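Local atomic coordinates of aclacinomycin-N/aclacinomycin-A oxidase (Streptomyces galilaeus, PDB entry 2IPI), a protein that oxidises the terminal sugar of aclacinomycin antibiotics in two successive steps, using bicovalently bound FAD and molecular oxygen and releasing hydrogen peroxide. Residues 41-46 / 57-62; 83-88 / 93-98; 89-94 / 421-426; 209-212 / 218-221. All coordinates share one frame; numbering follows the deposited sequence.

Interaction 1 of 4, residues 41-46 / 57-62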
# COMPACT_ATOMS: atom_id res chain seq x y z
N GLN A 41 19.53 18.34 6.51
CA GLN A 41 19.74 16.92 6.74
C GLN A 41 18.49 16.21 7.22
O GLN A 41 18.19 15.10 6.79
CB GLN A 41 20.85 16.74 7.80
CG GLN A 41 22.00 15.88 7.29
CD GLN A 41 22.37 16.23 5.85
OE1 GLN A 41 22.69 17.38 5.59
NE2 GLN A 41 22.32 15.21 5.00
N ASP A 42 17.79 16.88 8.13
CA ASP A 42 16.60 16.23 8.67
C ASP A 42 15.59 15.99 7.56
O ASP A 42 14.91 14.97 7.48
CB ASP A 42 16.01 17.09 9.78
CG ASP A 42 16.58 16.70 11.14
OD1 ASP A 42 16.53 15.50 11.48
OD2 ASP A 42 17.09 17.58 11.86
N LEU A 43 15.50 16.96 6.64
CA LEU A 43 14.41 16.85 5.64
C LEU A 43 14.74 15.89 4.52
O LEU A 43 13.95 15.12 3.97
CB LEU A 43 14.12 18.25 5.07
CG LEU A 43 13.17 19.13 5.89
CD1 LEU A 43 13.10 18.63 7.32
CD2 LEU A 43 13.62 20.58 5.81
N VAL A 44 16.02 15.94 4.13
CA VAL A 44 16.49 15.10 3.04
C VAL A 44 16.61 13.63 3.44
O VAL A 44 16.72 12.77 2.55
CB VAL A 44 17.85 15.63 2.55
CG1 VAL A 44 18.87 15.68 3.68
CG2 VAL A 44 18.35 14.75 1.42
N THR A 45 16.56 13.34 4.74
CA THR A 45 16.72 11.94 5.16
C THR A 45 15.46 11.40 5.81
O THR A 45 15.47 10.55 6.71
CB THR A 45 17.94 11.80 6.10
OG1 THR A 45 17.67 12.51 7.31
CG2 THR A 45 19.18 12.45 5.50
N ARG A 46 14.30 11.86 5.37
CA ARG A 46 13.02 11.49 5.97
C ARG A 46 12.48 10.18 5.40
O ARG A 46 11.59 9.52 5.97
CB ARG A 46 12.00 12.60 5.72
CG ARG A 46 11.95 13.66 6.80
CD ARG A 46 10.57 14.32 6.82
NE ARG A 46 9.54 13.33 7.12
CZ ARG A 46 8.40 13.18 6.46
NH1 ARG A 46 7.54 12.23 6.84
NH2 ARG A 46 8.10 13.97 5.44
N ASP A 57 18.19 21.15 -4.41
CA ASP A 57 18.65 22.46 -3.99
C ASP A 57 17.87 22.98 -2.78
O ASP A 57 18.39 23.73 -1.97
CB ASP A 57 18.50 23.49 -5.11
CG ASP A 57 19.11 23.12 -6.44
OD1 ASP A 57 18.70 23.72 -7.45
OD2 ASP A 57 19.99 22.22 -6.50
N VAL A 58 16.60 22.59 -2.68
CA VAL A 58 15.72 23.19 -1.68
C VAL A 58 14.63 22.23 -1.23
O VAL A 58 14.20 21.36 -2.00
CB VAL A 58 15.05 24.46 -2.26
CG1 VAL A 58 14.03 24.13 -3.33
CG2 VAL A 58 14.38 25.27 -1.14
N VAL A 59 14.16 22.37 0.01
CA VAL A 59 12.94 21.73 0.43
C VAL A 59 11.92 22.77 0.94
O VAL A 59 12.24 23.56 1.82
CB VAL A 59 13.14 20.68 1.56
CG1 VAL A 59 11.89 19.81 1.63
CG2 VAL A 59 14.40 19.87 1.34
N TYR A 60 10.71 22.79 0.41
CA TYR A 60 9.68 23.74 0.83
C TYR A 60 8.76 23.06 1.85
O TYR A 60 8.17 22.03 1.55
CB TYR A 60 8.78 24.25 -0.28
CG TYR A 60 9.44 25.15 -1.29
CD1 TYR A 60 9.65 26.50 -1.08
CD2 TYR A 60 9.86 24.60 -2.50
CE1 TYR A 60 10.26 27.30 -2.03
CE2 TYR A 60 10.47 25.39 -3.45
CZ TYR A 60 10.67 26.73 -3.22
OH TYR A 60 11.28 27.46 -4.22
N VAL A 61 8.68 23.69 3.02
CA VAL A 61 7.78 23.15 4.05
C VAL A 61 6.49 23.96 4.09
O VAL A 61 6.51 25.06 4.66
CB VAL A 61 8.52 23.09 5.40
CG1 VAL A 61 7.61 22.50 6.46
CG2 VAL A 61 9.78 22.25 5.25
N VAL A 62 5.47 23.39 3.48
CA VAL A 62 4.15 23.94 3.23
C VAL A 62 3.16 23.75 4.39
O VAL A 62 3.22 22.76 5.14
CB VAL A 62 3.48 23.33 1.98
CG1 VAL A 62 4.16 23.77 0.69
CG2 VAL A 62 3.45 21.81 2.06

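Interaction 2 of 4, residues 83-88 / 93-98. With FAD (flavin-adenine dinucleotide), chain F.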
# COMPACT_ATOMS: atom_id res chain seq x y z
N ALA A 83 9.37 17.03 -6.35
CA ALA A 83 8.90 15.78 -5.76
C ALA A 83 8.13 16.09 -4.46
O ALA A 83 8.56 17.03 -3.81
CB ALA A 83 10.02 14.81 -5.48
N VAL A 84 7.08 15.32 -4.18
CA VAL A 84 6.34 15.52 -2.94
C VAL A 84 6.59 14.38 -1.95
O VAL A 84 6.50 13.22 -2.33
CB VAL A 84 4.83 15.60 -3.13
CG1 VAL A 84 4.19 16.22 -1.89
CG2 VAL A 84 4.51 16.33 -4.41
N ARG A 85 6.85 14.80 -0.72
CA ARG A 85 6.94 13.86 0.39
C ARG A 85 5.80 14.15 1.36
O ARG A 85 5.64 15.29 1.78
CB ARG A 85 8.30 13.99 1.07
CG ARG A 85 8.35 13.46 2.50
CD ARG A 85 9.77 13.14 2.97
NE ARG A 85 10.38 12.10 2.17
CZ ARG A 85 11.58 12.01 1.65
NH1 ARG A 85 12.50 12.95 1.79
NH2 ARG A 85 11.88 10.92 0.95
N SER A 86 5.02 13.15 1.73
CA SER A 86 4.05 13.27 2.81
C SER A 86 4.53 12.42 3.99
O SER A 86 4.93 12.95 5.04
CB SER A 86 2.66 12.83 2.35
OG SER A 86 2.11 13.77 1.42
N GLY A 87 4.48 11.11 3.74
CA GLY A 87 4.85 10.07 4.68
C GLY A 87 6.24 9.50 4.57
O GLY A 87 6.73 8.92 5.54
N GLY A 88 6.89 9.59 3.40
CA GLY A 88 8.23 9.05 3.25
C GLY A 88 8.31 7.54 3.23
O GLY A 88 9.40 7.00 3.49
N GLY A 93 12.05 4.88 -3.01
CA GLY A 93 12.73 6.12 -2.72
C GLY A 93 12.81 7.10 -3.87
O GLY A 93 13.78 7.84 -3.98
N PHE A 94 11.82 7.09 -4.72
CA PHE A 94 11.61 7.97 -5.86
C PHE A 94 11.81 9.44 -5.53
O PHE A 94 12.40 10.17 -6.33
CB PHE A 94 10.20 7.77 -6.40
CG PHE A 94 9.90 6.47 -7.11
CD1 PHE A 94 8.61 6.02 -7.21
CD2 PHE A 94 10.90 5.71 -7.69
CE1 PHE A 94 8.30 4.85 -7.88
CE2 PHE A 94 10.63 4.53 -8.35
CZ PHE A 94 9.32 4.10 -8.46
N VAL A 95 11.32 9.89 -4.38
CA VAL A 95 11.40 11.29 -3.97
C VAL A 95 12.84 11.74 -3.78
O VAL A 95 13.19 12.90 -4.01
CB VAL A 95 10.56 11.51 -2.68
CG1 VAL A 95 10.81 12.88 -2.06
CG2 VAL A 95 9.09 11.30 -3.01
N ASP A 96 13.69 10.82 -3.36
CA ASP A 96 15.10 11.02 -3.10
C ASP A 96 16.01 10.75 -4.31
O ASP A 96 17.21 10.61 -4.10
CB ASP A 96 15.57 10.09 -1.97
CG ASP A 96 14.92 10.37 -0.62
OD1 ASP A 96 15.18 11.49 -0.11
OD2 ASP A 96 14.16 9.53 -0.09
N ASP A 97 15.45 10.67 -5.51
CA ASP A 97 16.23 10.49 -6.74
C ASP A 97 17.15 11.67 -6.97
O ASP A 97 16.80 12.81 -6.70
CB ASP A 97 15.30 10.27 -7.93
CG ASP A 97 16.03 9.94 -9.22
OD1 ASP A 97 16.65 10.82 -9.86
OD2 ASP A 97 16.03 8.77 -9.65
N PRO A 98 18.39 11.48 -7.43
CA PRO A 98 19.32 12.61 -7.53
C PRO A 98 18.92 13.68 -8.54
O PRO A 98 19.52 14.77 -8.52
CB PRO A 98 20.63 11.97 -8.03
CG PRO A 98 20.49 10.52 -7.72
CD PRO A 98 19.01 10.22 -7.86
PA FAD F . 5.85 9.12 0.31
O1A FAD F . 7.17 8.71 0.02
O2A FAD F . 5.83 10.48 0.85
O5B FAD F . 4.93 9.02 -0.96
C5B FAD F . 4.88 7.90 -1.75
C4B FAD F . 4.45 8.27 -3.17
O4B FAD F . 3.35 9.14 -3.10
C3B FAD F . 5.54 9.08 -3.89
O3B FAD F . 5.45 8.92 -5.26
C2B FAD F . 5.19 10.52 -3.54
O2B FAD F . 5.69 11.48 -4.43
C1B FAD F . 3.69 10.41 -3.53
N9A FAD F . 3.02 11.49 -2.76
C8A FAD F . 3.27 11.84 -1.49
N7A FAD F . 2.47 12.83 -1.13
C5A FAD F . 1.72 13.14 -2.18
C6A FAD F . 0.72 14.08 -2.39
N6A FAD F . 0.35 14.80 -1.40
N1A FAD F . 0.12 14.15 -3.56
C2A FAD F . 0.47 13.31 -4.51
N3A FAD F . 1.41 12.39 -4.35
C4A FAD F . 2.04 12.31 -3.22
N1 FAD F . 0.42 -0.09 1.84
C2 FAD F . -0.80 -0.70 1.88
O2 FAD F . -1.57 -0.66 1.01
N3 FAD F . -1.14 -1.41 3.00
C4 FAD F . -0.29 -1.50 4.09
O4 FAD F . -0.67 -2.05 5.08
C4X FAD F . 0.95 -0.86 4.05
N5 FAD F . 1.84 -0.94 5.08
C5X FAD F . 3.01 -0.26 5.06
C6 FAD F . 3.87 -0.28 6.17
C7 FAD F . 5.07 0.37 6.11
C7M FAD F . 5.87 0.39 7.37
C8 FAD F . 5.41 1.14 5.00
C8M FAD F . 6.58 2.09 5.09
C9 FAD F . 4.53 1.16 3.94
C9A FAD F . 3.36 0.45 3.92
N10 FAD F . 2.51 0.47 2.83
C10 FAD F . 1.29 -0.14 2.91
C1' FAD F . 3.03 0.70 1.45
C2' FAD F . 3.04 2.16 0.97
O2' FAD F . 4.27 2.81 0.90
C3' FAD F . 2.07 3.06 1.69
O3' FAD F . 0.76 2.57 1.63
C4' FAD F . 2.33 4.47 1.09
O4' FAD F . 2.91 4.48 -0.16
C5' FAD F . 3.13 5.48 1.88
O5' FAD F . 3.04 6.74 1.29
P FAD F . 3.84 7.88 1.98
O1P FAD F . 3.11 9.10 1.93
O2P FAD F . 4.14 7.47 3.28
O3P FAD F . 5.24 8.00 1.26

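Interaction 3 of 4, residues 89-94 / 421-426. With FAD (flavin-adenine dinucleotide), chain F.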
# COMPACT_ATOMS: atom_id res chain seq x y z
N HIS A 89 7.24 6.80 2.94
CA HIS A 89 7.39 5.34 2.95
C HIS A 89 7.63 4.73 1.58
O HIS A 89 7.69 3.49 1.47
CB HIS A 89 6.21 4.64 3.64
CG HIS A 89 6.42 4.52 5.13
ND1 HIS A 89 6.83 3.38 5.79
CD2 HIS A 89 6.28 5.47 6.08
CE1 HIS A 89 6.92 3.63 7.08
NE2 HIS A 89 6.59 4.89 7.28
N CYS A 90 7.78 5.53 0.54
CA CYS A 90 8.08 5.05 -0.80
C CYS A 90 9.14 3.95 -0.86
O CYS A 90 10.32 4.22 -0.62
CB CYS A 90 8.57 6.22 -1.67
SG CYS A 90 8.23 5.91 -3.43
N PHE A 91 8.75 2.72 -1.18
CA PHE A 91 9.74 1.62 -1.13
C PHE A 91 10.90 1.82 -2.08
O PHE A 91 12.00 1.31 -1.87
CB PHE A 91 9.06 0.28 -1.47
CG PHE A 91 8.19 -0.27 -0.35
CD1 PHE A 91 6.92 -0.73 -0.61
CD2 PHE A 91 8.70 -0.31 0.94
CE1 PHE A 91 6.13 -1.22 0.41
CE2 PHE A 91 7.92 -0.79 1.97
CZ PHE A 91 6.64 -1.25 1.69
N GLU A 92 10.69 2.57 -3.17
CA GLU A 92 11.75 2.76 -4.17
C GLU A 92 12.42 4.12 -4.06
O GLU A 92 13.26 4.52 -4.85
CB GLU A 92 11.16 2.54 -5.57
CG GLU A 92 10.98 1.07 -5.90
CD GLU A 92 12.29 0.45 -6.39
OE1 GLU A 92 12.23 -0.52 -7.16
OE2 GLU A 92 13.36 0.94 -5.96
N GLY A 93 12.05 4.88 -3.01
CA GLY A 93 12.73 6.12 -2.72
C GLY A 93 12.81 7.10 -3.87
O GLY A 93 13.78 7.84 -3.98
N PHE A 94 11.82 7.09 -4.72
CA PHE A 94 11.61 7.97 -5.86
C PHE A 94 11.81 9.44 -5.53
O PHE A 94 12.40 10.17 -6.33
CB PHE A 94 10.20 7.77 -6.40
CG PHE A 94 9.90 6.47 -7.11
CD1 PHE A 94 8.61 6.02 -7.21
CD2 PHE A 94 10.90 5.71 -7.69
CE1 PHE A 94 8.30 4.85 -7.88
CE2 PHE A 94 10.63 4.53 -8.35
CZ PHE A 94 9.32 4.10 -8.46
N LYS A 421 -2.88 -11.40 -1.56
CA LYS A 421 -1.84 -10.49 -2.03
C LYS A 421 -0.48 -10.89 -1.45
O LYS A 421 -0.41 -11.24 -0.27
CB LYS A 421 -2.17 -9.07 -1.60
CG LYS A 421 -2.20 -8.04 -2.72
CD LYS A 421 -1.77 -6.71 -2.14
CE LYS A 421 -3.00 -5.82 -2.01
NZ LYS A 421 -2.89 -4.52 -2.69
N VAL A 422 0.59 -10.80 -2.23
CA VAL A 422 1.90 -11.18 -1.69
C VAL A 422 2.89 -10.03 -1.80
O VAL A 422 2.85 -9.23 -2.73
CB VAL A 422 2.48 -12.45 -2.33
CG1 VAL A 422 1.37 -13.39 -2.81
CG2 VAL A 422 3.42 -12.15 -3.48
N TRP A 423 3.78 -9.91 -0.83
CA TRP A 423 4.83 -8.89 -0.82
C TRP A 423 6.16 -9.53 -0.45
O TRP A 423 6.29 -10.02 0.68
CB TRP A 423 4.52 -7.79 0.19
CG TRP A 423 5.45 -6.60 0.20
CD1 TRP A 423 5.60 -5.70 -0.82
CD2 TRP A 423 6.33 -6.18 1.25
NE1 TRP A 423 6.52 -4.75 -0.46
CE2 TRP A 423 6.99 -5.02 0.81
CE3 TRP A 423 6.63 -6.66 2.53
CZ2 TRP A 423 7.92 -4.34 1.58
CZ3 TRP A 423 7.56 -5.99 3.30
CH2 TRP A 423 8.20 -4.83 2.83
N MET A 424 7.14 -9.53 -1.36
CA MET A 424 8.41 -10.17 -1.00
C MET A 424 9.52 -9.13 -0.85
O MET A 424 9.59 -8.16 -1.61
CB MET A 424 8.85 -11.18 -2.05
CG MET A 424 7.72 -12.06 -2.56
SD MET A 424 8.39 -13.25 -3.75
CE MET A 424 6.96 -14.29 -3.96
N SER A 425 10.39 -9.38 0.13
CA SER A 425 11.44 -8.44 0.46
C SER A 425 12.72 -9.10 0.98
O SER A 425 12.71 -10.27 1.35
CB SER A 425 10.94 -7.46 1.54
OG SER A 425 10.81 -8.13 2.78
N ALA A 426 13.74 -8.27 0.97
CA ALA A 426 15.04 -8.37 1.59
C ALA A 426 15.26 -7.06 2.35
O ALA A 426 14.94 -5.99 1.83
CB ALA A 426 16.18 -8.58 0.62
PA FAD F . 5.85 9.12 0.31
O1A FAD F . 7.17 8.71 0.02
O2A FAD F . 5.83 10.48 0.85
O5B FAD F . 4.93 9.02 -0.96
C5B FAD F . 4.88 7.90 -1.75
C4B FAD F . 4.45 8.27 -3.17
O4B FAD F . 3.35 9.14 -3.10
C3B FAD F . 5.54 9.08 -3.89
O3B FAD F . 5.45 8.92 -5.26
C2B FAD F . 5.19 10.52 -3.54
O2B FAD F . 5.69 11.48 -4.43
C1B FAD F . 3.69 10.41 -3.53
N9A FAD F . 3.02 11.49 -2.76
C8A FAD F . 3.27 11.84 -1.49
N7A FAD F . 2.47 12.83 -1.13
C5A FAD F . 1.72 13.14 -2.18
C6A FAD F . 0.72 14.08 -2.39
N6A FAD F . 0.35 14.80 -1.40
N1A FAD F . 0.12 14.15 -3.56
C2A FAD F . 0.47 13.31 -4.51
N3A FAD F . 1.41 12.39 -4.35
C4A FAD F . 2.04 12.31 -3.22
N1 FAD F . 0.42 -0.09 1.84
C2 FAD F . -0.80 -0.70 1.88
O2 FAD F . -1.57 -0.66 1.01
N3 FAD F . -1.14 -1.41 3.00
C4 FAD F . -0.29 -1.50 4.09
O4 FAD F . -0.67 -2.05 5.08
C4X FAD F . 0.95 -0.86 4.05
N5 FAD F . 1.84 -0.94 5.08
C5X FAD F . 3.01 -0.26 5.06
C6 FAD F . 3.87 -0.28 6.17
C7 FAD F . 5.07 0.37 6.11
C7M FAD F . 5.87 0.39 7.37
C8 FAD F . 5.41 1.14 5.00
C8M FAD F . 6.58 2.09 5.09
C9 FAD F . 4.53 1.16 3.94
C9A FAD F . 3.36 0.45 3.92
N10 FAD F . 2.51 0.47 2.83
C10 FAD F . 1.29 -0.14 2.91
C1' FAD F . 3.03 0.70 1.45
C2' FAD F . 3.04 2.16 0.97
O2' FAD F . 4.27 2.81 0.90
C3' FAD F . 2.07 3.06 1.69
O3' FAD F . 0.76 2.57 1.63
C4' FAD F . 2.33 4.47 1.09
O4' FAD F . 2.91 4.48 -0.16
C5' FAD F . 3.13 5.48 1.88
O5' FAD F . 3.04 6.74 1.29
P FAD F . 3.84 7.88 1.98
O1P FAD F . 3.11 9.10 1.93
O2P FAD F . 4.14 7.47 3.28
O3P FAD F . 5.24 8.00 1.26

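Interaction 4 of 4, residues 209-212 / 218-221. With FAD (flavin-adenine dinucleotide), chain F.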
# COMPACT_ATOMS: atom_id res chain seq x y z
N TRP A 209 -11.31 10.16 -10.05
CA TRP A 209 -11.08 8.80 -10.49
C TRP A 209 -9.60 8.44 -10.49
O TRP A 209 -9.19 7.40 -9.98
CB TRP A 209 -11.57 8.65 -11.92
CG TRP A 209 -11.72 7.23 -12.35
CD1 TRP A 209 -10.80 6.29 -12.68
CD2 TRP A 209 -13.01 6.62 -12.48
NE1 TRP A 209 -11.42 5.10 -13.01
CE2 TRP A 209 -12.77 5.30 -12.89
CE3 TRP A 209 -14.32 7.06 -12.28
CZ2 TRP A 209 -13.84 4.48 -13.10
CZ3 TRP A 209 -15.36 6.17 -12.51
CH2 TRP A 209 -15.14 4.86 -12.92
N ALA A 210 -8.79 9.32 -11.07
CA ALA A 210 -7.35 9.10 -11.15
C ALA A 210 -6.73 8.90 -9.78
O ALA A 210 -5.71 8.23 -9.61
CB ALA A 210 -6.68 10.27 -11.87
N HIS A 211 -7.39 9.49 -8.76
CA HIS A 211 -6.82 9.46 -7.43
C HIS A 211 -7.29 8.23 -6.65
O HIS A 211 -6.89 8.09 -5.50
CB HIS A 211 -7.13 10.77 -6.69
CG HIS A 211 -6.14 11.84 -7.14
ND1 HIS A 211 -6.33 12.61 -8.27
CD2 HIS A 211 -4.97 12.23 -6.59
CE1 HIS A 211 -5.31 13.44 -8.40
NE2 HIS A 211 -4.46 13.24 -7.39
N THR A 212 -8.09 7.36 -7.28
CA THR A 212 -8.55 6.17 -6.56
C THR A 212 -7.70 4.94 -6.90
O THR A 212 -8.20 3.81 -6.93
CB THR A 212 -10.04 5.90 -6.82
OG1 THR A 212 -10.48 4.76 -6.05
CG2 THR A 212 -10.33 5.53 -8.26
N ASN A 218 2.10 11.59 -10.06
CA ASN A 218 1.71 11.71 -11.46
C ASN A 218 0.69 12.80 -11.76
O ASN A 218 0.72 13.35 -12.87
CB ASN A 218 1.14 10.36 -11.96
CG ASN A 218 0.82 9.40 -10.84
OD1 ASN A 218 0.25 9.87 -9.85
ND2 ASN A 218 1.14 8.11 -10.95
N PHE A 219 -0.22 13.14 -10.85
CA PHE A 219 -1.37 13.96 -11.28
C PHE A 219 -1.44 15.35 -10.67
O PHE A 219 -2.36 16.13 -11.00
CB PHE A 219 -2.64 13.20 -10.95
CG PHE A 219 -2.74 11.85 -11.63
CD1 PHE A 219 -3.01 11.78 -12.98
CD2 PHE A 219 -2.58 10.67 -10.93
CE1 PHE A 219 -3.12 10.58 -13.64
CE2 PHE A 219 -2.71 9.46 -11.58
CZ PHE A 219 -2.98 9.41 -12.92
N GLY A 220 -0.49 15.73 -9.83
CA GLY A 220 -0.49 16.97 -9.10
C GLY A 220 -0.26 16.72 -7.61
O GLY A 220 0.09 15.60 -7.24
N ILE A 221 -0.46 17.72 -6.76
CA ILE A 221 -0.22 17.51 -5.32
C ILE A 221 -1.53 17.57 -4.55
O ILE A 221 -2.20 18.61 -4.55
CB ILE A 221 0.81 18.51 -4.75
CG1 ILE A 221 2.16 18.39 -5.46
CG2 ILE A 221 0.95 18.39 -3.24
CD1 ILE A 221 3.17 19.43 -5.04
PA FAD F . 5.85 9.12 0.31
O1A FAD F . 7.17 8.71 0.02
O2A FAD F . 5.83 10.48 0.85
O5B FAD F . 4.93 9.02 -0.96
C5B FAD F . 4.88 7.90 -1.75
C4B FAD F . 4.45 8.27 -3.17
O4B FAD F . 3.35 9.14 -3.10
C3B FAD F . 5.54 9.08 -3.89
O3B FAD F . 5.45 8.92 -5.26
C2B FAD F . 5.19 10.52 -3.54
O2B FAD F . 5.69 11.48 -4.43
C1B FAD F . 3.69 10.41 -3.53
N9A FAD F . 3.02 11.49 -2.76
C8A FAD F . 3.27 11.84 -1.49
N7A FAD F . 2.47 12.83 -1.13
C5A FAD F . 1.72 13.14 -2.18
C6A FAD F . 0.72 14.08 -2.39
N6A FAD F . 0.35 14.80 -1.40
N1A FAD F . 0.12 14.15 -3.56
C2A FAD F . 0.47 13.31 -4.51
N3A FAD F . 1.41 12.39 -4.35
C4A FAD F . 2.04 12.31 -3.22
N1 FAD F . 0.42 -0.09 1.84
C2 FAD F . -0.80 -0.70 1.88
O2 FAD F . -1.57 -0.66 1.01
N3 FAD F . -1.14 -1.41 3.00
C4 FAD F . -0.29 -1.50 4.09
O4 FAD F . -0.67 -2.05 5.08
C4X FAD F . 0.95 -0.86 4.05
N5 FAD F . 1.84 -0.94 5.08
C5X FAD F . 3.01 -0.26 5.06
C6 FAD F . 3.87 -0.28 6.17
C7 FAD F . 5.07 0.37 6.11
C7M FAD F . 5.87 0.39 7.37
C8 FAD F . 5.41 1.14 5.00
C8M FAD F . 6.58 2.09 5.09
C9 FAD F . 4.53 1.16 3.94
C9A FAD F . 3.36 0.45 3.92
N10 FAD F . 2.51 0.47 2.83
C10 FAD F . 1.29 -0.14 2.91
C1' FAD F . 3.03 0.70 1.45
C2' FAD F . 3.04 2.16 0.97
O2' FAD F . 4.27 2.81 0.90
C3' FAD F . 2.07 3.06 1.69
O3' FAD F . 0.76 2.57 1.63
C4' FAD F . 2.33 4.47 1.09
O4' FAD F . 2.91 4.48 -0.16
C5' FAD F . 3.13 5.48 1.88
O5' FAD F . 3.04 6.74 1.29
P FAD F . 3.84 7.88 1.98
O1P FAD F . 3.11 9.10 1.93
O2P FAD F . 4.14 7.47 3.28
O3P FAD F . 5.24 8.00 1.26
O HOH W 1 -1.79 13.11 -7.44

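Interaction 1 of 4, residues 41-46 / 57-62
Leu43, on the last turn of helix 40-44, packs against Val59 and Val61 of strand 58-61, a helix-on-sheet contact at the small mixed sheet of the FAD-binding PCMH-type domain. Two apolar touches carry it. The Leu43 CB methylene lies 4.1 Å from Val59 CG2, while the far branch, Leu43 CD2, reaches Val61 CG2 at 4.2 Å. A single leucine thus spans two strand residues, its base meeting one valine and its tip the next on the same side of the sheet. With CG anti to the carbonyl carbon, the leucine runs along the strand, which brings CD2 to Val61. The second torsion, at 20°, is close to eclipsed, an uncommon setting for leucine. On the strand, valine suits both places: its branched side chain is at ease in an extended backbone and offers a methyl without a flexible arm. Tyr60, between them, points to the other side of the sheet, where it touches Ala71 of helix 65-78 and the alternation of the strand separates two packing layers. Strand 32-34, hydrogen-bonded through its backbone to Val59 and Val61, also lies beside the leucine, which touches Asp34. With 125 Å² buried, the contact is small and partly exposed, on one face of an inner strand. Just beyond the helix, Thr45 leaves helical geometry and folds its hydroxyl back on the last turn: Thr45 OG1 donates to Gln41 O at 2.7 Å, making an angle of 148° at the carbonyl oxygen and standing 27° out of the carbonyl plane.

Interaction 2 of 4, residues 83-88 / 93-98
The Arg85 guanidinium meets two consecutive residues in two different ways, an aliphatic methyl on one face and a carboxylate at its edge. Val95 CG1 sits over that face near the rim, 3.7 Å from Arg85 NH2. Asp96 OD2 lies in the guanidinium plane and takes a salt-bridging hydrogen bond of 2.9 Å from Arg85 NH2, bent to 145°; seen from the aspartate, the donor stands 40° above the carboxylate plane. A bend at chi3 (-62°) turns the arginine tip toward this pair. The other valine branch, CG2, presses close to Val84 O at 3.3 Å, and this carbonyl also accepts from the adenosine ribose hydroxyl O2B of FAD at 2.8 Å. Past the strand end the backbone grips the pyrophosphate: Ser86 N and Gly88 N each donate to FAD O2A at 2.9 Å, and Gly87 N to FAD O1P. Glycine suits 87 because the phosphate lies tight against its CA, and 88 because its phi is positive. Ser86 OG instead reaches the adenine, donating to FAD N7A at 2.7 Å. Strand 82-85 is an outermost strand of the four-stranded sheet, bonded to strand 102-105, and residues 93-98 belong to the loop joining these two parallel strands.

Interaction 3 of 4, residues 89-94 / 421-426
An aromatic contact without hydrogen bonds between the two segments joins the flavin-binding loop after strand 82-85 to strand 420-428 of the antiparallel sheet in the other half of the molecule, so that Phe91 and Trp423 meet across the interface between flavin and substrate regions. The two side chains come from opposite directions. Trp423 CZ2, on the six-membered part of the indole, lies over one face of the phenylalanine near its rim, 3.3 Å from Phe91 CZ. The rings are neither stacked nor edge-to-face: their planes are inclined by 32° and the centroids of the phenyl and the indole six-membered ring stand 4.9 Å apart. Trp423 reaches across by extending from the strand with CG anti to its backbone N (chi1 -174°). Large flat side chains suit both sites, since they span the gap between backbones whose nearest CA atoms, those of Phe91 and Ser425, are 10.3 Å apart. The same loop anchors the cofactor. His89 ND1 is bonded covalently to FAD C8M at 1.5 Å; His89 N also donates to the pyrophosphate oxygen FAD O3P at 2.9 Å. The covalent bond at ND1 and a hydrogen bond between NE2 and Gln151 together hold the imidazole. Trp423 also meets the Tyr469 ring. Both Phe91 and Trp423 touch the bound anthracycline, so their contact is consistent with a largely nonpolar piece of pocket wall, set beside the proton acceptors Tyr397 and Tyr469 and the two residues that attach the flavin, His89 and Cys149.

Interaction 4 of 4, residues 209-212 / 218-221
Ala210 and the following His211, where helix 205-210 gives way to a loop, pack on Phe219 in the loop that leads into strand 221-227, a central strand of the five-stranded antiparallel sheet of the FAD-binding domain. The clearest element is a CH-pi contact: Ala210 CB stands over the centre of the Phe219 ring, 3.9 Å from its centroid and only 7° off the ring normal. Alanine, with a lone methyl, lets the helix come this close to the aromatic face, and Asn218 CB lies over the opposite one. The first torsion of Phe219, with CG beside the backbone N, swings the ring toward the helix and lays one face against Ala210 CB. Leu498 and Val501 of helix 495-505 add further apolar neighbours. His211 runs antiparallel alongside Phe219, its CE1 lying 3.7 Å from Phe219 CB and its ring plane turned 55° from the phenyl. A chi1 of -81° turns the imidazole so that ND1 hydrogen-bonds to Leu207 O one turn back while NE2 faces the loop. At Gly220 a side chain would be pressed against the carbonyl oxygen of Phe219, so glycine fits. One water joins the segments, lying 2.7 Å from His211 NE2 and donating to Gly220 O at 3.1 Å.

Interactions 2, 3 and 4 all border the FAD, each at a different part: 83-88 at the adenosine and pyrophosphate, 89-94 at the pyrophosphate and the flavin, 218-221 at the adenine. Interaction 1 stands behind, its Val59 side chain about 11 Å from the cofactor, but it touches interaction 2, the two centres lying about 10 Å apart: Arg46 NH1 lies 3.3 Å from Ser86 O, a probable hydrogen bond. Interactions 2 and 3 share Gly93 and Phe94, so one loop passes from the pyrophosphate out to Phe91 and back to Arg85, with centres about 14 Å apart. Interactions 2 and 4 pack directly through Val84 CG2 and Ile221 CG1, at 3.3 Å. Interaction 3 alone reaches the bound anthracycline.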